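Local coordinates for nitrate transport protein (Xanthomonas axonopodis pv. citri, PDB 3KSX) that probably binds alkanesulfonates in the periplasm as the SsuA receptor of an uptake system, and is held here in complex with the sulfonate buffer MOPS, at residues A[144-149]-A[155-160]; A[121-126]-A[130-135]. All blocks are in the same frame, centred on the assembly; numbering follows the deposited sequence.

Contact 1 (A[144-149]-A[155-160]); sequences NLLLRV and LSMRDI
Met-157 lays the end of its side chain over the flank of helix 141-152, where its CG meets Leu-147 CD1 at 3.8 Å and its sulfur settles against the helix backbone. With CG anti to the carbonyl carbon (chi1 -62°), the bend at chi2 brings SD to 3.8 Å from Leu-147 N; the further bend at chi3 only turns the terminal methyl. The methionine and leucine side chains cross at about a right angle. Leu-146, one residue earlier on the helix, adds a looser approach, its CG 4.3 Å from Met-157 SD. The sulfur thus lies against the backbone of Leu-147 with Leu-146 beside it, while the contact with the Leu-147 side chain is made by CG. Phe-136 of the neighbouring strand also touches Met-157.

A water bridges the two backbones, donating to Leu-147 O (2.7 Å) and to Leu-155 O (2.8 Å). Within 155-160 the turn is fixed by its own bonds. Ser-156 OG accepts from Arg-158 N in an ST turn, while Ser-156 N donates to Asp-159 OD2 at 2.6 Å, approaching the anti side of the carboxylate and 31° out of its plane. Met-157 opens the short 3-10 segment 157-159. The segment 155-160 is the helix-to-strand connection of a beta-alpha-beta crossover: strand 133-136, helix 141-152 and strand 161-164 follow one another in the chain, and the two strands are parallel neighbours in the sheet.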
loop_
_atom_site.group_PDB
_atom_site.type_symbol
_atom_site.label_atom_id
_atom_site.label_comp_id
_atom_site.label_asym_id
_atom_site.label_seq_id
_atom_site.Cartn_x
_atom_site.Cartn_y
_atom_site.Cartn_z
ATOM N N ASN A 144 0.002 -10.669 0.362
ATOM C CA ASN A 144 -0.920 -11.155 1.420
ATOM C C ASN A 144 -2.379 -11.423 0.904
ATOM O O ASN A 144 -3.031 -12.445 1.270
ATOM C CB ASN A 144 -0.953 -10.187 2.628
ATOM C CG ASN A 144 -1.928 -10.650 3.693
ATOM O OD1 ASN A 144 -1.740 -11.730 4.271
ATOM N ND2 ASN A 144 -2.962 -9.844 3.972
ATOM N N LEU A 145 -2.924 -10.523 0.059
ATOM C CA LEU A 145 -4.238 -10.786 -0.572
ATOM C C LEU A 145 -4.243 -12.148 -1.296
ATOM O O LEU A 145 -5.170 -12.972 -1.097
ATOM C CB LEU A 145 -4.596 -9.714 -1.596
ATOM C CG LEU A 145 -5.861 -10.055 -2.408
ATOM C CD1 LEU A 145 -6.993 -9.606 -1.491
ATOM C CD2 LEU A 145 -5.914 -9.305 -3.724
ATOM N N LEU A 146 -3.204 -12.399 -2.114
ATOM C CA LEU A 146 -3.111 -13.652 -2.830
ATOM C C LEU A 146 -3.034 -14.865 -1.910
ATOM O O LEU A 146 -3.760 -15.831 -2.095
ATOM C CB LEU A 146 -1.937 -13.599 -3.820
ATOM C CG LEU A 146 -1.769 -14.640 -4.886
ATOM C CD1 LEU A 146 -3.032 -14.855 -5.706
ATOM C CD2 LEU A 146 -0.572 -14.200 -5.772
ATOM N N LEU A 147 -2.061 -14.911 -0.994
ATOM C CA LEU A 147 -2.070 -15.890 0.064
ATOM C C LEU A 147 -3.411 -16.206 0.708
ATOM O O LEU A 147 -3.803 -17.399 0.781
ATOM C CB LEU A 147 -1.022 -15.488 1.129
ATOM C CG LEU A 147 -0.931 -16.375 2.345
ATOM C CD1 LEU A 147 -0.432 -17.747 1.907
ATOM C CD2 LEU A 147 0.031 -15.770 3.374
ATOM N N ARG A 148 -4.140 -15.182 1.148
ATOM C CA ARG A 148 -5.333 -15.382 1.921
ATOM C C ARG A 148 -6.486 -15.857 1.006
ATOM O O ARG A 148 -7.286 -16.706 1.410
ATOM C CB ARG A 148 -5.794 -14.065 2.580
ATOM C CG ARG A 148 -4.847 -13.403 3.683
ATOM C CD ARG A 148 -4.783 -14.088 5.038
ATOM N NE ARG A 148 -6.130 -14.512 5.428
ATOM C CZ ARG A 148 -7.078 -13.704 5.922
ATOM N NH1 ARG A 148 -6.821 -12.402 6.113
ATOM N NH2 ARG A 148 -8.281 -14.200 6.156
ATOM N N VAL A 149 -6.544 -15.367 -0.226
ATOM C CA VAL A 149 -7.613 -15.781 -1.165
ATOM C C VAL A 149 -7.404 -17.239 -1.582
ATOM O O VAL A 149 -8.341 -18.041 -1.538
ATOM C CB VAL A 149 -7.677 -14.803 -2.365
ATOM C CG1 VAL A 149 -8.520 -15.315 -3.502
ATOM C CG2 VAL A 149 -8.271 -13.501 -1.928
ATOM N N LEU A 155 -5.625 -23.516 -1.847
ATOM C CA LEU A 155 -4.399 -23.410 -2.630
ATOM C C LEU A 155 -3.325 -22.703 -1.817
ATOM O O LEU A 155 -3.650 -21.868 -1.007
ATOM C CB LEU A 155 -4.661 -22.613 -3.929
ATOM C CG LEU A 155 -5.524 -23.341 -4.959
ATOM C CD1 LEU A 155 -5.952 -22.383 -6.102
ATOM C CD2 LEU A 155 -4.785 -24.517 -5.514
ATOM N N SER A 156 -2.066 -23.053 -1.988
ATOM C CA SER A 156 -1.079 -22.239 -1.299
ATOM C C SER A 156 -0.239 -21.527 -2.333
ATOM O O SER A 156 -0.389 -21.739 -3.550
ATOM C CB SER A 156 -0.171 -23.085 -0.397
ATOM O OG SER A 156 0.577 -23.949 -1.226
ATOM N N MET A 157 0.722 -20.751 -1.830
ATOM C CA MET A 157 1.644 -20.075 -2.684
ATOM C C MET A 157 2.455 -21.101 -3.487
ATOM O O MET A 157 2.917 -20.802 -4.595
ATOM C CB MET A 157 2.574 -19.122 -1.890
ATOM C CG MET A 157 1.775 -17.996 -1.180
ATOM S SD MET A 157 0.909 -16.915 -2.329
ATOM C CE MET A 157 2.277 -16.490 -3.383
ATOM N N ARG A 158 2.624 -22.318 -2.989
ATOM C CA ARG A 158 3.363 -23.298 -3.795
ATOM C C ARG A 158 2.513 -23.942 -4.882
ATOM O O ARG A 158 3.023 -24.779 -5.610
ATOM C CB ARG A 158 4.097 -24.347 -2.946
ATOM C CG ARG A 158 3.271 -25.089 -1.898
ATOM C CD ARG A 158 4.123 -25.629 -0.636
ATOM N NE ARG A 158 3.289 -25.652 0.580
ATOM C CZ ARG A 158 2.015 -26.075 0.630
ATOM N NH1 ARG A 158 1.424 -26.602 -0.456
ATOM N NH2 ARG A 158 1.320 -25.985 1.780
ATOM N N ASP A 159 1.221 -23.596 -4.961
ATOM C CA ASP A 159 0.360 -24.180 -6.004
ATOM C C ASP A 159 0.270 -23.292 -7.245
ATOM O O ASP A 159 -0.425 -23.613 -8.226
ATOM C CB ASP A 159 -1.043 -24.425 -5.461
ATOM C CG ASP A 159 -1.077 -25.434 -4.351
ATOM O OD1 ASP A 159 -0.405 -26.473 -4.475
ATOM O OD2 ASP A 159 -1.772 -25.206 -3.328
ATOM N N ILE A 160 0.912 -22.128 -7.170
ATOM C CA ILE A 160 0.820 -21.116 -8.245
ATOM C C ILE A 160 2.256 -20.756 -8.583
ATOM O O ILE A 160 3.157 -21.046 -7.798
ATOM C CB ILE A 160 -0.073 -19.898 -7.909
ATOM C CG1 ILE A 160 0.435 -19.092 -6.710
ATOM C CG2 ILE A 160 -1.518 -20.327 -7.549
ATOM C CD1 ILE A 160 1.521 -18.135 -7.033
HETATM O O HOH W 1 -2.565 -19.804 0.477
#

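Contact 2 (A[121-126]-A[130-135]); sequences SALRTV and KGKRIA
The loop that leads from strand 113-118 turns into strand 133-136 at the surface of the domain, and this contact joins its segment 121-126 to the start of that strand. The backbones stay well separated: the CA atoms of Leu-123 and Lys-132 are 9.8 Å apart, so the gap is spanned by side chains. Both leave the backbone toward the other segment, and each has CG anti to its own carbonyl carbon. The two then slide past each other in opposite directions, which brings the methyl CD2 of Leu-123 to 3.5 Å from Lys-132 CE. That distance is tighter than usual for two carbons. The first torsion and a bend at chi2 (-68°) direct the lysine chain toward Leu-123, and a second bend at chi4 (-135°) carries NZ on past CD2, leaving CE as the nearest atom.

Segment 121-126 is shaped locally by an ST turn, in which Ser-121 OG accepts from Leu-123 N at 2.7 Å with an N-H...O angle of 163°. Farther along, Asp-128 OD2 receives the backbone N-H groups of Arg-124 and Thr-125, and Leu-123 O is bonded by Arg-199 of strand 198-203. Where the segments are closest in sequence they also come nearer in space, with the CA atoms of Val-126 and Lys-130 8.0 Å apart, but Val-126 O and Lys-130 N remain 4.4 Å from each other.

Asp-180 also touches the Lys-132 side chain. The small area buried between the segments, 108 Å² in all, implies a modest surface contact. Its chemistry is aliphatic: a leucine methyl rests against a lysine methylene, a pairing that gives no directional bond.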
loop_
_atom_site.group_PDB
_atom_site.type_symbol
_atom_site.label_atom_id
_atom_site.label_comp_id
_atom_site.label_asym_id
_atom_site.label_seq_id
_atom_site.Cartn_x
_atom_site.Cartn_y
_atom_site.Cartn_z
ATOM N N SER A 121 -9.724 -14.539 -20.715
ATOM C CA SER A 121 -9.381 -15.752 -20.024
ATOM C C SER A 121 -10.519 -16.703 -19.710
ATOM O O SER A 121 -11.684 -16.271 -19.459
ATOM C CB SER A 121 -8.703 -15.275 -18.709
ATOM O OG SER A 121 -8.761 -16.221 -17.749
ATOM N N ALA A 122 -10.187 -17.993 -19.657
ATOM C CA ALA A 122 -11.115 -19.019 -19.146
ATOM C C ALA A 122 -11.158 -19.081 -17.629
ATOM O O ALA A 122 -11.919 -19.924 -17.059
ATOM C CB ALA A 122 -10.709 -20.416 -19.652
ATOM N N LEU A 123 -10.372 -18.248 -16.935
ATOM C CA LEU A 123 -10.374 -18.348 -15.457
ATOM C C LEU A 123 -11.546 -17.621 -14.865
ATOM O O LEU A 123 -11.755 -16.467 -15.200
ATOM C CB LEU A 123 -9.051 -17.796 -14.843
ATOM C CG LEU A 123 -7.785 -18.265 -15.503
ATOM C CD1 LEU A 123 -6.583 -17.626 -14.760
ATOM C CD2 LEU A 123 -7.684 -19.811 -15.573
ATOM N N ARG A 124 -12.324 -18.289 -13.995
ATOM C CA ARG A 124 -13.543 -17.654 -13.436
ATOM C C ARG A 124 -13.730 -17.797 -11.952
ATOM O O ARG A 124 -14.595 -17.131 -11.353
ATOM C CB ARG A 124 -14.822 -18.156 -14.154
ATOM C CG ARG A 124 -14.879 -17.453 -15.480
ATOM C CD ARG A 124 -16.176 -17.461 -16.261
ATOM N NE ARG A 124 -15.718 -16.912 -17.524
ATOM C CZ ARG A 124 -15.028 -17.609 -18.446
ATOM N NH1 ARG A 124 -14.793 -18.939 -18.320
ATOM N NH2 ARG A 124 -14.599 -16.968 -19.515
ATOM N N THR A 125 -12.927 -18.675 -11.382
ATOM C CA THR A 125 -12.945 -18.846 -9.952
ATOM C C THR A 125 -11.491 -18.867 -9.428
ATOM O O THR A 125 -10.528 -19.115 -10.198
ATOM C CB THR A 125 -13.652 -20.160 -9.553
ATOM O OG1 THR A 125 -12.838 -21.252 -9.959
ATOM C CG2 THR A 125 -15.059 -20.300 -10.203
ATOM N N VAL A 126 -11.363 -18.665 -8.119
ATOM C CA VAL A 126 -10.046 -18.770 -7.475
ATOM C C VAL A 126 -9.458 -20.162 -7.693
ATOM O O VAL A 126 -8.270 -20.281 -7.933
ATOM C CB VAL A 126 -10.114 -18.361 -5.988
ATOM C CG1 VAL A 126 -8.749 -18.592 -5.309
ATOM C CG2 VAL A 126 -10.518 -16.907 -5.817
ATOM N N LYS A 130 -4.997 -22.591 -9.733
ATOM C CA LYS A 130 -4.001 -23.650 -9.511
ATOM C C LYS A 130 -3.169 -23.786 -10.789
ATOM O O LYS A 130 -3.701 -23.915 -11.930
ATOM C CB LYS A 130 -4.654 -25.002 -9.171
ATOM C CG LYS A 130 -3.625 -26.150 -8.991
ATOM C CD LYS A 130 -4.373 -27.488 -8.778
ATOM C CE LYS A 130 -3.433 -28.706 -8.635
ATOM N NZ LYS A 130 -2.121 -28.613 -9.371
ATOM N N GLY A 131 -1.852 -23.774 -10.609
ATOM C CA GLY A 131 -0.938 -24.015 -11.710
ATOM C C GLY A 131 -0.690 -22.868 -12.652
ATOM O O GLY A 131 0.055 -23.023 -13.658
ATOM N N LYS A 132 -1.181 -21.683 -12.306
ATOM C CA LYS A 132 -1.079 -20.519 -13.179
ATOM C C LYS A 132 0.013 -19.521 -12.711
ATOM O O LYS A 132 0.395 -19.515 -11.540
ATOM C CB LYS A 132 -2.409 -19.790 -13.243
ATOM C CG LYS A 132 -3.599 -20.623 -13.642
ATOM C CD LYS A 132 -3.519 -21.055 -15.042
ATOM C CE LYS A 132 -4.810 -21.780 -15.323
ATOM N NZ LYS A 132 -4.559 -23.016 -16.055
ATOM N N ARG A 133 0.455 -18.688 -13.651
ATOM C CA ARG A 133 1.512 -17.690 -13.467
ATOM C C ARG A 133 0.811 -16.420 -13.049
ATOM O O ARG A 133 0.017 -15.876 -13.792
ATOM C CB ARG A 133 2.200 -17.450 -14.793
ATOM C CG ARG A 133 3.108 -18.539 -15.137
ATOM C CD ARG A 133 3.886 -18.165 -16.339
ATOM N NE ARG A 133 4.887 -19.218 -16.412
ATOM C CZ ARG A 133 6.085 -19.108 -16.970
ATOM N NH1 ARG A 133 6.477 -17.962 -17.544
ATOM N NH2 ARG A 133 6.894 -20.173 -16.937
ATOM N N ILE A 134 1.091 -16.012 -11.823
ATOM C CA ILE A 134 0.447 -14.845 -11.218
ATOM C C ILE A 134 1.480 -13.768 -10.890
ATOM O O ILE A 134 2.398 -14.007 -10.073
ATOM C CB ILE A 134 -0.299 -15.262 -9.968
ATOM C CG1 ILE A 134 -1.163 -16.532 -10.210
ATOM C CG2 ILE A 134 -1.101 -14.113 -9.408
ATOM C CD1 ILE A 134 -2.017 -16.859 -8.979
ATOM N N ALA A 135 1.348 -12.598 -11.499
ATOM C CA ALA A 135 2.213 -11.419 -11.304
ATOM C C ALA A 135 1.787 -10.690 -10.019
ATOM O O ALA A 135 0.576 -10.489 -9.769
ATOM C CB ALA A 135 1.983 -10.432 -12.468
#

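The centres of the two contacts lie 12 Å apart, on the same side of the chain's centre, and follow in series: contact 2 closes before contact 1 opens. Strand 133-136, which begins in 130-135, is followed by helix 141-152, whose residues 144-149 serve contact 1. Among the touches between them, Asp-159 O accepts a probable hydrogen bond from Gly-131 N at 2.8 Å, Val-149 CG1 packs on Val-126 CG2 at 3.4 Å, and Leu-146 CD2 meets Ile-134 CG2 at 3.7 Å, packing the helix on the strand. Both contacts thus surround strand 133-136 of the mixed five-stranded sheet, bringing together the entry and the return of one beta-alpha-beta unit.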